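Long-range contacts in threonine--tRNA ligase catalytic subunit (Aeropyrum pernix, PDB 3A32), which probably catalyses the two-step attachment of threonine to tRNA(Thr), activating it with ATP first, as a zinc-dependent class II synthetase that lacks its own editing domain: residues P397-F402 with V415-L420; H327-M332 with E421-R426; I281-N286 with Y307-A312; R205-D210 with G258-F263. One frame throughout, in Å; residues are numbered along the deposited sequence.

Contact 1: residues P397-F402 with V415-L420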
# COMPACT_ATOMS: atom_id res chain seq x y z
N PRO A 397 1.40 10.87 22.01
CA PRO A 397 2.34 11.13 20.92
C PRO A 397 3.61 10.36 21.17
O PRO A 397 3.96 10.14 22.31
CB PRO A 397 2.60 12.65 21.03
CG PRO A 397 1.37 13.19 21.78
CD PRO A 397 1.13 12.09 22.80
N ALA A 398 4.30 9.92 20.12
CA ALA A 398 5.57 9.20 20.32
C ALA A 398 6.58 10.07 21.09
O ALA A 398 7.19 9.60 22.04
CB ALA A 398 6.16 8.71 18.95
N VAL A 399 6.73 11.34 20.71
CA VAL A 399 7.71 12.24 21.35
C VAL A 399 7.01 13.54 21.71
O VAL A 399 6.35 14.09 20.84
CB VAL A 399 8.92 12.51 20.38
CG1 VAL A 399 9.99 13.44 21.02
CG2 VAL A 399 9.63 11.17 19.91
N ASN A 400 7.11 14.02 22.96
CA ASN A 400 6.66 15.38 23.37
C ASN A 400 7.81 16.36 23.38
O ASN A 400 8.84 16.06 23.98
CB ASN A 400 5.92 15.42 24.75
CG ASN A 400 4.65 14.56 24.78
OD1 ASN A 400 4.04 14.28 23.73
ND2 ASN A 400 4.27 14.11 26.00
N VAL A 401 7.64 17.51 22.72
CA VAL A 401 8.69 18.57 22.71
C VAL A 401 8.09 19.78 23.42
O VAL A 401 7.10 20.33 22.98
CB VAL A 401 9.18 18.93 21.26
CG1 VAL A 401 10.25 20.04 21.28
CG2 VAL A 401 9.71 17.66 20.53
N PHE A 402 8.64 20.10 24.58
CA PHE A 402 8.10 21.19 25.39
C PHE A 402 8.88 22.44 25.14
O PHE A 402 10.11 22.46 25.29
CB PHE A 402 8.13 20.86 26.89
CG PHE A 402 7.11 19.80 27.29
CD1 PHE A 402 5.78 20.14 27.50
CD2 PHE A 402 7.50 18.46 27.43
CE1 PHE A 402 4.84 19.17 27.86
CE2 PHE A 402 6.57 17.49 27.78
CZ PHE A 402 5.23 17.83 28.01
N VAL A 415 12.67 17.29 25.76
CA VAL A 415 12.17 16.34 24.79
C VAL A 415 11.98 14.99 25.47
O VAL A 415 12.93 14.45 26.04
CB VAL A 415 13.13 16.19 23.58
CG1 VAL A 415 12.67 15.11 22.61
CG2 VAL A 415 13.27 17.48 22.86
N ARG A 416 10.76 14.47 25.41
CA ARG A 416 10.34 13.30 26.15
C ARG A 416 9.84 12.21 25.21
O ARG A 416 8.73 12.26 24.67
CB ARG A 416 9.27 13.68 27.19
CG ARG A 416 9.66 14.98 27.87
CD ARG A 416 9.06 15.11 29.20
NE ARG A 416 9.56 16.28 29.90
CZ ARG A 416 9.11 16.66 31.09
NH1 ARG A 416 8.16 15.96 31.71
NH2 ARG A 416 9.65 17.72 31.68
N VAL A 417 10.70 11.24 25.03
CA VAL A 417 10.45 10.06 24.22
C VAL A 417 9.76 9.02 25.13
O VAL A 417 10.01 8.95 26.32
CB VAL A 417 11.83 9.57 23.65
CG1 VAL A 417 11.69 8.26 22.87
CG2 VAL A 417 12.47 10.66 22.73
N PHE A 418 8.83 8.26 24.61
CA PHE A 418 8.15 7.31 25.45
C PHE A 418 8.89 6.00 25.30
O PHE A 418 9.08 5.50 24.18
CB PHE A 418 6.68 7.13 25.08
CG PHE A 418 5.98 6.24 26.02
CD1 PHE A 418 5.43 6.77 27.24
CD2 PHE A 418 5.96 4.84 25.79
CE1 PHE A 418 4.83 5.91 28.20
CE2 PHE A 418 5.38 3.97 26.75
CZ PHE A 418 4.79 4.50 27.95
N ASP A 419 9.31 5.43 26.41
CA ASP A 419 10.12 4.22 26.43
C ASP A 419 9.23 2.99 26.55
O ASP A 419 8.59 2.78 27.57
CB ASP A 419 11.02 4.25 27.66
CG ASP A 419 12.21 3.36 27.50
OD1 ASP A 419 12.99 3.65 26.55
OD2 ASP A 419 12.36 2.38 28.28
N LEU A 420 9.17 2.20 25.49
CA LEU A 420 8.18 1.11 25.43
C LEU A 420 8.43 -0.00 26.43
O LEU A 420 7.49 -0.58 26.93
CB LEU A 420 8.02 0.54 24.02
CG LEU A 420 7.56 1.53 22.93
CD1 LEU A 420 7.66 0.82 21.58
CD2 LEU A 420 6.13 2.11 23.23

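Contact 2: residues H327-M332 with E421-R426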
# COMPACT_ATOMS: atom_id res chain seq x y z
N HIS A 327 -1.76 -4.81 25.14
CA HIS A 327 -0.50 -5.12 25.80
C HIS A 327 0.34 -3.85 26.08
O HIS A 327 0.99 -3.77 27.12
CB HIS A 327 0.29 -6.14 24.96
CG HIS A 327 1.61 -6.54 25.56
ND1 HIS A 327 1.72 -7.28 26.72
CD2 HIS A 327 2.88 -6.33 25.13
CE1 HIS A 327 2.99 -7.47 26.99
NE2 HIS A 327 3.72 -6.90 26.05
N ARG A 328 0.28 -2.87 25.18
CA ARG A 328 1.08 -1.63 25.31
C ARG A 328 0.29 -0.38 25.66
O ARG A 328 0.79 0.71 25.56
CB ARG A 328 1.91 -1.38 24.07
CG ARG A 328 3.12 -2.32 24.01
CD ARG A 328 4.37 -1.60 24.51
NE ARG A 328 5.49 -2.52 24.74
CZ ARG A 328 6.37 -2.88 23.81
NH1 ARG A 328 6.22 -2.42 22.56
NH2 ARG A 328 7.38 -3.74 24.11
N ARG A 329 -0.96 -0.56 26.08
CA ARG A 329 -1.77 0.55 26.57
C ARG A 329 -1.72 1.78 25.61
O ARG A 329 -1.53 2.96 26.06
CB ARG A 329 -1.37 0.90 28.01
CG ARG A 329 -1.90 -0.11 29.11
CD ARG A 329 -0.84 -1.05 29.57
NE ARG A 329 -1.32 -1.91 30.66
CZ ARG A 329 -1.32 -3.26 30.68
NH1 ARG A 329 -0.86 -3.99 29.64
NH2 ARG A 329 -1.78 -3.88 31.76
N GLY A 330 -1.94 1.51 24.31
CA GLY A 330 -2.11 2.58 23.38
C GLY A 330 -0.79 3.15 22.88
O GLY A 330 -0.81 4.13 22.14
N ARG A 331 0.33 2.53 23.26
CA ARG A 331 1.68 3.10 22.99
C ARG A 331 2.34 2.48 21.77
O ARG A 331 2.84 1.35 21.83
CB ARG A 331 2.60 2.98 24.21
CG ARG A 331 2.07 3.71 25.43
CD ARG A 331 2.08 5.27 25.31
NE ARG A 331 1.54 5.91 26.52
CZ ARG A 331 1.59 7.22 26.77
NH1 ARG A 331 2.13 8.09 25.91
NH2 ARG A 331 1.09 7.66 27.92
N MET A 332 2.32 3.21 20.67
CA MET A 332 2.82 2.74 19.38
C MET A 332 4.32 3.02 19.25
O MET A 332 4.81 4.07 19.75
CB MET A 332 2.11 3.49 18.23
CG MET A 332 0.56 3.31 18.19
SD MET A 332 0.11 1.56 18.10
CE MET A 332 0.62 1.19 16.39
N GLU A 421 9.70 -0.31 26.71
CA GLU A 421 10.05 -1.34 27.73
C GLU A 421 9.61 -0.93 29.13
O GLU A 421 8.76 -1.59 29.73
CB GLU A 421 11.55 -1.74 27.71
CG GLU A 421 12.16 -2.06 26.32
CD GLU A 421 11.32 -3.06 25.45
OE1 GLU A 421 10.97 -4.18 25.95
OE2 GLU A 421 11.05 -2.71 24.25
N SER A 422 10.15 0.18 29.63
CA SER A 422 9.76 0.68 30.96
C SER A 422 8.33 1.27 31.00
O SER A 422 7.74 1.42 32.09
CB SER A 422 10.79 1.71 31.47
OG SER A 422 10.77 2.91 30.69
N MET A 423 7.76 1.57 29.81
CA MET A 423 6.42 2.20 29.73
C MET A 423 6.40 3.53 30.49
O MET A 423 5.46 3.81 31.20
CB MET A 423 5.31 1.28 30.28
CG MET A 423 5.04 0.01 29.42
SD MET A 423 4.30 0.36 27.82
CE MET A 423 2.72 1.09 28.35
N LYS A 424 7.44 4.34 30.29
CA LYS A 424 7.58 5.66 30.87
C LYS A 424 8.15 6.59 29.82
O LYS A 424 8.93 6.16 28.95
CB LYS A 424 8.54 5.63 32.09
CG LYS A 424 8.03 4.73 33.28
CD LYS A 424 8.74 5.08 34.61
CE LYS A 424 8.70 4.00 35.75
NZ LYS A 424 8.78 4.67 37.17
N ARG A 425 7.78 7.87 29.93
CA ARG A 425 8.50 8.97 29.29
C ARG A 425 9.95 9.09 29.76
O ARG A 425 10.26 8.94 30.96
CB ARG A 425 7.80 10.31 29.58
CG ARG A 425 6.43 10.44 28.93
CD ARG A 425 6.54 10.98 27.53
NE ARG A 425 5.22 11.02 26.87
CZ ARG A 425 5.05 10.91 25.56
NH1 ARG A 425 6.10 10.75 24.76
NH2 ARG A 425 3.84 10.94 25.08
N ARG A 426 10.84 9.39 28.84
CA ARG A 426 12.21 9.59 29.21
C ARG A 426 12.67 10.92 28.66
O ARG A 426 12.62 11.14 27.46
CB ARG A 426 13.08 8.44 28.71
CG ARG A 426 14.53 8.53 29.15
CD ARG A 426 15.31 7.23 28.81
NE ARG A 426 15.60 7.17 27.39
CZ ARG A 426 16.60 7.83 26.80
NH1 ARG A 426 17.45 8.61 27.51
NH2 ARG A 426 16.75 7.71 25.47

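Contact 3: residues I281-N286 with Y307-A312. With ZN (zinc ion), chain G.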
# COMPACT_ATOMS: atom_id res chain seq x y z
N ILE A 281 2.97 -21.28 10.51
CA ILE A 281 3.54 -21.92 9.34
C ILE A 281 2.72 -23.19 9.11
O ILE A 281 2.79 -24.12 9.91
CB ILE A 281 5.07 -22.29 9.49
CG1 ILE A 281 5.88 -21.06 9.86
CG2 ILE A 281 5.62 -22.94 8.19
CD1 ILE A 281 7.28 -21.38 10.25
N GLN A 282 2.01 -23.22 7.97
CA GLN A 282 1.07 -24.27 7.63
C GLN A 282 1.35 -24.97 6.27
O GLN A 282 1.21 -24.38 5.20
CB GLN A 282 -0.34 -23.66 7.62
CG GLN A 282 -1.42 -24.61 7.11
CD GLN A 282 -1.83 -25.61 8.17
OE1 GLN A 282 -2.37 -25.22 9.21
NE2 GLN A 282 -1.60 -26.91 7.90
N PHE A 283 1.79 -26.22 6.34
CA PHE A 283 1.81 -27.16 5.24
C PHE A 283 0.45 -27.57 4.69
O PHE A 283 -0.57 -27.62 5.41
CB PHE A 283 2.53 -28.43 5.69
CG PHE A 283 3.99 -28.23 5.91
CD1 PHE A 283 4.92 -28.63 4.94
CD2 PHE A 283 4.45 -27.62 7.08
CE1 PHE A 283 6.29 -28.41 5.14
CE2 PHE A 283 5.80 -27.43 7.30
CZ PHE A 283 6.74 -27.81 6.33
N ASP A 284 0.47 -27.95 3.43
CA ASP A 284 -0.72 -28.16 2.67
C ASP A 284 -0.42 -29.26 1.66
O ASP A 284 0.50 -29.13 0.82
CB ASP A 284 -1.15 -26.85 2.01
CG ASP A 284 -2.58 -26.89 1.54
OD1 ASP A 284 -3.01 -27.95 0.99
OD2 ASP A 284 -3.28 -25.84 1.71
N PHE A 285 -1.17 -30.36 1.81
CA PHE A 285 -1.10 -31.58 0.96
C PHE A 285 -2.28 -31.59 -0.01
O PHE A 285 -2.30 -32.33 -1.00
CB PHE A 285 -1.10 -32.82 1.86
CG PHE A 285 0.07 -32.84 2.83
CD1 PHE A 285 1.34 -32.32 2.44
CD2 PHE A 285 -0.08 -33.35 4.10
CE1 PHE A 285 2.39 -32.31 3.31
CE2 PHE A 285 1.02 -33.37 4.99
CZ PHE A 285 2.24 -32.85 4.61
N ASN A 286 -3.23 -30.71 0.25
CA ASN A 286 -4.38 -30.53 -0.57
C ASN A 286 -4.08 -29.72 -1.85
O ASN A 286 -4.37 -30.21 -2.95
CB ASN A 286 -5.48 -29.88 0.27
CG ASN A 286 -6.78 -29.67 -0.51
OD1 ASN A 286 -7.32 -30.60 -1.13
ND2 ASN A 286 -7.32 -28.44 -0.45
N TYR A 307 7.31 -29.16 -0.88
CA TYR A 307 6.28 -28.77 0.07
C TYR A 307 5.67 -27.43 -0.27
O TYR A 307 6.35 -26.55 -0.80
CB TYR A 307 6.85 -28.74 1.52
CG TYR A 307 7.35 -30.12 1.94
CD1 TYR A 307 6.48 -31.08 2.47
CD2 TYR A 307 8.69 -30.48 1.71
CE1 TYR A 307 6.94 -32.34 2.79
CE2 TYR A 307 9.16 -31.74 2.04
CZ TYR A 307 8.26 -32.66 2.57
OH TYR A 307 8.72 -33.92 2.89
N ILE A 308 4.38 -27.29 0.05
CA ILE A 308 3.62 -26.07 -0.11
C ILE A 308 3.29 -25.51 1.29
O ILE A 308 2.75 -26.22 2.17
CB ILE A 308 2.33 -26.31 -0.94
CG1 ILE A 308 2.61 -26.34 -2.43
CG2 ILE A 308 1.37 -25.14 -0.75
CD1 ILE A 308 3.51 -27.48 -2.99
N ILE A 309 3.64 -24.25 1.50
CA ILE A 309 3.48 -23.66 2.80
C ILE A 309 2.68 -22.35 2.70
O ILE A 309 2.94 -21.53 1.83
CB ILE A 309 4.87 -23.45 3.50
CG1 ILE A 309 5.53 -24.78 3.80
CG2 ILE A 309 4.72 -22.59 4.78
CD1 ILE A 309 6.98 -24.72 4.26
N HIS A 310 1.71 -22.21 3.59
CA HIS A 310 1.07 -20.94 3.92
C HIS A 310 1.79 -20.42 5.16
O HIS A 310 2.04 -21.20 6.07
CB HIS A 310 -0.36 -21.17 4.42
CG HIS A 310 -1.23 -21.99 3.52
ND1 HIS A 310 -2.18 -21.44 2.70
CD2 HIS A 310 -1.35 -23.34 3.38
CE1 HIS A 310 -2.84 -22.40 2.07
NE2 HIS A 310 -2.36 -23.56 2.48
N ARG A 311 2.11 -19.13 5.23
CA ARG A 311 2.71 -18.59 6.45
C ARG A 311 2.35 -17.13 6.67
O ARG A 311 2.27 -16.38 5.72
CB ARG A 311 4.24 -18.78 6.45
CG ARG A 311 5.02 -18.26 5.23
CD ARG A 311 5.77 -16.93 5.50
NE ARG A 311 4.94 -15.72 5.58
CZ ARG A 311 5.43 -14.50 5.82
NH1 ARG A 311 6.74 -14.30 5.99
NH2 ARG A 311 4.60 -13.45 5.88
N ALA A 312 2.10 -16.72 7.91
CA ALA A 312 2.06 -15.30 8.25
C ALA A 312 2.93 -15.13 9.47
O ALA A 312 3.06 -16.07 10.22
CB ALA A 312 0.61 -14.84 8.51
ZN ZN G . -2.66 -19.51 2.14
O HOH W 1 3.18 -29.47 1.32
O HOH W 2 -2.32 -18.21 3.65

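Contact 4: residues R205-D210 with G258-F263. With SO4 (sulfate ion), chain C.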
# COMPACT_ATOMS: atom_id res chain seq x y z
N ARG A 205 4.50 -23.80 19.14
CA ARG A 205 3.63 -24.96 19.26
C ARG A 205 3.47 -25.68 17.92
O ARG A 205 3.01 -25.10 16.95
CB ARG A 205 2.25 -24.52 19.78
CG ARG A 205 1.21 -25.64 19.94
CD ARG A 205 -0.16 -25.04 20.38
NE ARG A 205 -0.09 -24.76 21.80
CZ ARG A 205 -0.41 -23.61 22.38
NH1 ARG A 205 -0.90 -22.59 21.67
NH2 ARG A 205 -0.26 -23.50 23.70
N LEU A 206 3.77 -26.97 17.90
CA LEU A 206 3.58 -27.76 16.68
C LEU A 206 2.30 -28.56 16.77
O LEU A 206 2.02 -29.16 17.82
CB LEU A 206 4.75 -28.71 16.44
CG LEU A 206 6.20 -28.21 16.59
CD1 LEU A 206 7.23 -29.30 16.17
CD2 LEU A 206 6.51 -26.88 15.84
N SER A 207 1.52 -28.57 15.69
CA SER A 207 0.32 -29.42 15.65
C SER A 207 0.44 -30.49 14.54
O SER A 207 0.56 -30.19 13.36
CB SER A 207 -0.93 -28.57 15.51
OG SER A 207 -1.01 -27.62 16.57
N MET A 208 0.42 -31.75 14.95
CA MET A 208 0.82 -32.86 14.08
C MET A 208 -0.36 -33.80 13.81
O MET A 208 -1.40 -33.63 14.40
CB MET A 208 1.96 -33.66 14.74
CG MET A 208 3.06 -32.83 15.32
SD MET A 208 3.91 -31.85 14.05
CE MET A 208 5.63 -32.13 14.51
N SER A 209 -0.17 -34.76 12.90
CA SER A 209 -1.15 -35.83 12.67
C SER A 209 -1.24 -36.76 13.85
O SER A 209 -0.38 -36.77 14.73
CB SER A 209 -0.79 -36.71 11.47
OG SER A 209 0.44 -37.37 11.70
N ASP A 210 -2.33 -37.52 13.85
CA ASP A 210 -2.39 -38.82 14.50
C ASP A 210 -2.05 -39.79 13.38
O ASP A 210 -2.77 -39.87 12.39
CB ASP A 210 -3.80 -39.06 15.03
CG ASP A 210 -3.94 -40.38 15.84
OD1 ASP A 210 -3.24 -41.43 15.59
OD2 ASP A 210 -4.81 -40.34 16.73
N GLY A 258 -2.48 -30.74 6.54
CA GLY A 258 -1.06 -30.73 6.82
C GLY A 258 -0.77 -30.20 8.20
O GLY A 258 -1.62 -29.57 8.80
N PRO A 259 0.43 -30.50 8.73
CA PRO A 259 0.85 -30.07 10.07
C PRO A 259 1.23 -28.59 10.08
O PRO A 259 1.34 -27.98 8.98
CB PRO A 259 2.08 -30.93 10.35
CG PRO A 259 2.65 -31.22 8.97
CD PRO A 259 1.49 -31.23 8.00
N LYS A 260 1.44 -28.02 11.27
CA LYS A 260 1.74 -26.59 11.40
C LYS A 260 2.53 -26.25 12.64
O LYS A 260 2.66 -27.04 13.56
CB LYS A 260 0.44 -25.76 11.43
CG LYS A 260 -0.60 -26.29 12.42
CD LYS A 260 -1.70 -25.25 12.73
CE LYS A 260 -2.75 -25.88 13.66
NZ LYS A 260 -3.68 -24.82 14.17
N LEU A 261 3.02 -25.01 12.66
CA LEU A 261 3.69 -24.42 13.79
C LEU A 261 3.05 -23.04 14.04
O LEU A 261 2.87 -22.23 13.10
CB LEU A 261 5.15 -24.26 13.38
CG LEU A 261 6.22 -23.62 14.22
CD1 LEU A 261 7.54 -24.07 13.62
CD2 LEU A 261 6.10 -22.07 14.25
N ASP A 262 2.74 -22.75 15.30
CA ASP A 262 2.15 -21.46 15.67
C ASP A 262 3.13 -20.69 16.51
O ASP A 262 3.83 -21.28 17.33
CB ASP A 262 0.88 -21.66 16.45
CG ASP A 262 -0.24 -22.17 15.56
OD1 ASP A 262 -0.45 -21.53 14.49
OD2 ASP A 262 -0.85 -23.22 15.91
N PHE A 263 3.19 -19.39 16.26
CA PHE A 263 4.02 -18.46 17.01
C PHE A 263 3.22 -17.88 18.17
O PHE A 263 2.18 -17.29 17.95
CB PHE A 263 4.38 -17.27 16.12
CG PHE A 263 5.16 -17.65 14.88
CD1 PHE A 263 6.33 -18.46 14.97
CD2 PHE A 263 4.79 -17.14 13.64
CE1 PHE A 263 7.05 -18.75 13.84
CE2 PHE A 263 5.52 -17.43 12.51
CZ PHE A 263 6.63 -18.22 12.60
S SO4 C . 1.65 -25.72 27.03
O1 SO4 C . 2.91 -24.97 27.05
O2 SO4 C . 1.92 -27.11 26.65
O3 SO4 C . 1.12 -25.69 28.39
O4 SO4 C . 0.68 -25.17 26.07
O HOH W 3 0.32 -25.59 16.08

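Contact 1: residues P397-F402 with V415-L420
In the mixed sheet of the anticodon-binding domain, V399-F402 and V415-D419 run as neighbouring antiparallel strands, their axes 4.7 Å apart at closest and their directions 165° from each other. N400 and R416 form the hydrogen-bonded pair between them. N400 N donates to R416 O and R416 N returns the bond to N400 O, both at 2.9 Å and nearly straight. V399 with V417 and V401 with V415 are the non-hydrogen-bonded pairs on either side of it. Beyond V399 the pairing frays, since F418 N reaches A398 O in only a weak, bent bond.

The valines project from one face of the sheet. V399 holds CG1 anti to the backbone N (chi1 -179°), where it meets V415 CG1 at 3.5 Å, while its other branch, CG2, lies 4.0 Å from V417 CG2. V399 and V417 are side by side and point the same way.

On the other face, that of N400 and R416, the R416 chain crosses the F402 side chain at about a right angle. R416 CD is 3.7 Å from F402 CE2, and the ring and guanidinium planes are 62° apart. R416 CG sits at the ring edge, in its plane, and F402 CE2 lies over one face of the guanidinium, near NE; the charged end has a salt-bridge partner in D414.

Helix 435-457 covers the valine face through L442 and L449. Strand 341-347 pairs with 399-403 on the side away from 412-419, and strand 424-431 follows 412-419 at the sheet's edge.

Contact 2: residues H327-M332 with E421-R426
R328 O, the carbonyl oxygen at the first residue past helix 317-327, accepts from R331 N at 3.0 Å and is touched from the other segment by the methyl of M423, whose CE lies 3.4 Å away. The hydrogen bond closes a type I' turn from R328 to R331; the methyl contact packs a methionine tip onto it. M423 is bent at both chi2 and chi3 (the latter -63°), a curled shape in which CE also comes within 4.0 Å of R331 CG and 4.1 Å of R329 CB. Its sulfur rests against the aliphatic part of R328, with SD 3.8 Å from R328 CD.

The charged groups add less direct contacts. R328 NH2 and E421 OE2 form a long salt bridge of 3.8 Å. Their guanidinium and carboxylate planes are 85° apart and the oxygen lies well outside the guanidinium plane, so the attraction is between charges without an N-H aimed at the carboxylate. R328 makes its hydrogen bonds elsewhere, to the carbonyls of F193 and K194 and to the Y324 hydroxyl.

R331 NH1 and R425 NH2, both donors, approach to 3.4 Å with their guanidinium planes 84° apart. E392 forms salt bridges with both arginines, through OE1 to R331 and OE2 to R425, which would offset the repulsion.

The helix ends in a Schellman motif with R329, at positive phi, as C-prime. In the other segment, M423 and K424 both face D419 in a G1 beta bulge, so the contact sets a helix C-terminus against a bulged hairpin of the anticodon-binding domain.

Contact 3: residues I281-N286 with Y307-A312
Backbone hydrogen bonds join strands 273-284 and 306-316 in antiparallel fashion: Q282 N donates to H310 O at 2.8 Å, and H310 N to Q282 O at 2.7 Å. D284 N to I308 O is a weak bond of 3.1 Å, and water 1 bridges the backbones there, donating to D284 O and accepting from I308 N.

Apolar packing occupies the face of I281, F283 and I309. I309 lies alongside F283 and sets CG1 over the centre of the F283 ring, a CH-pi contact 4.0 Å from the centroid and 12° off the normal. Y307 CB approaches the edge of that ring, 3.7 Å from F283 CE1. Further along, the CG2 methyls of I281 and I309 meet at 3.5 Å.

Polar and metal interactions lie on the face of Q282, D284 and H310. H310 NE2 donates to D284 OD2 at 2.6 Å, with the N-H...O angle at 176° and the oxygen using its anti lone pair. Ring and carboxylate are nearly coplanar, and OD2 is only 2° out of the ring plane. In this structure D284 thus fixes the ring's rotation from the second shell, while H310 ND1 binds the zinc ion at 2.1 Å. Water 2, C112 and H166 complete the coordination.

This Cys-His-His zinc site belongs to the threonyl-tRNA synthetase core: H310 and H166 come from neighbouring strands of the largely antiparallel class II sheet, C112 from the start of helix 112-126.

Contact 4: residues R205-D210 with G258-F263
R205 pairs with D262 where strands 202-207 and 260-268 run antiparallel, part of the largely antiparallel sheet of the class II synthetase core. R205 N donates to D262 O at 3.2 Å, and D262 N returns the bond to R205 O. The R205 chain is extended through CD and bends at chi3 (-78°); NH2 forms a salt bridge with E275 and donates to O4 of a sulfate, probably from the crystallisation liquor, at 3.0 Å.

L206 turns to the other face and crosses L261 obliquely, its CD2 being 3.7 Å from L261 CG. Helix 174-191 touches L261 on this side through V178.

At S207 the backbone pairs again, N donating to K260 O at 2.9 Å and O accepting from K260 N. The K260 chain passes over this residue, with CE 3.7 Å from S207 CB.

M208 leaves the strand, and its SD comes within 4.2 Å of P259 CB, beside helix 222-243.

D262 OD1 is hydrogen-bonded to T280 OG1. Water 3 links the R205 carbonyl to the S207 and D262 side chains: it donates to R205 O and to D262 OD2, the latter at 2.6 Å, and accepts from S207 OG at 2.5 Å.

How the contacts relate
Along the chain contact 4 closes first, contact 3 follows, and contact 2 then spans the sequence that includes contact 1. Contacts 3 and 4 share the catalytic sheet, with centres 11 Å apart; their strands 273-284 and 260-268 are neighbours, joined by I281 N to L261 O at 2.8 Å. Contact 1 and the 421-426 side of contact 2 meet in the anticodon-binding domain, the contact centres 10 Å apart, where strands 412-419 and 424-431 pair. The centres of contacts 1 and 3 are about 42 Å apart, on opposite sides of the chain's centre. Contact 2 joins the end of helix 317-327, which follows the zinc-bearing strand 306-316, to the anticodon-binding domain, placing it at the junction of the two modules.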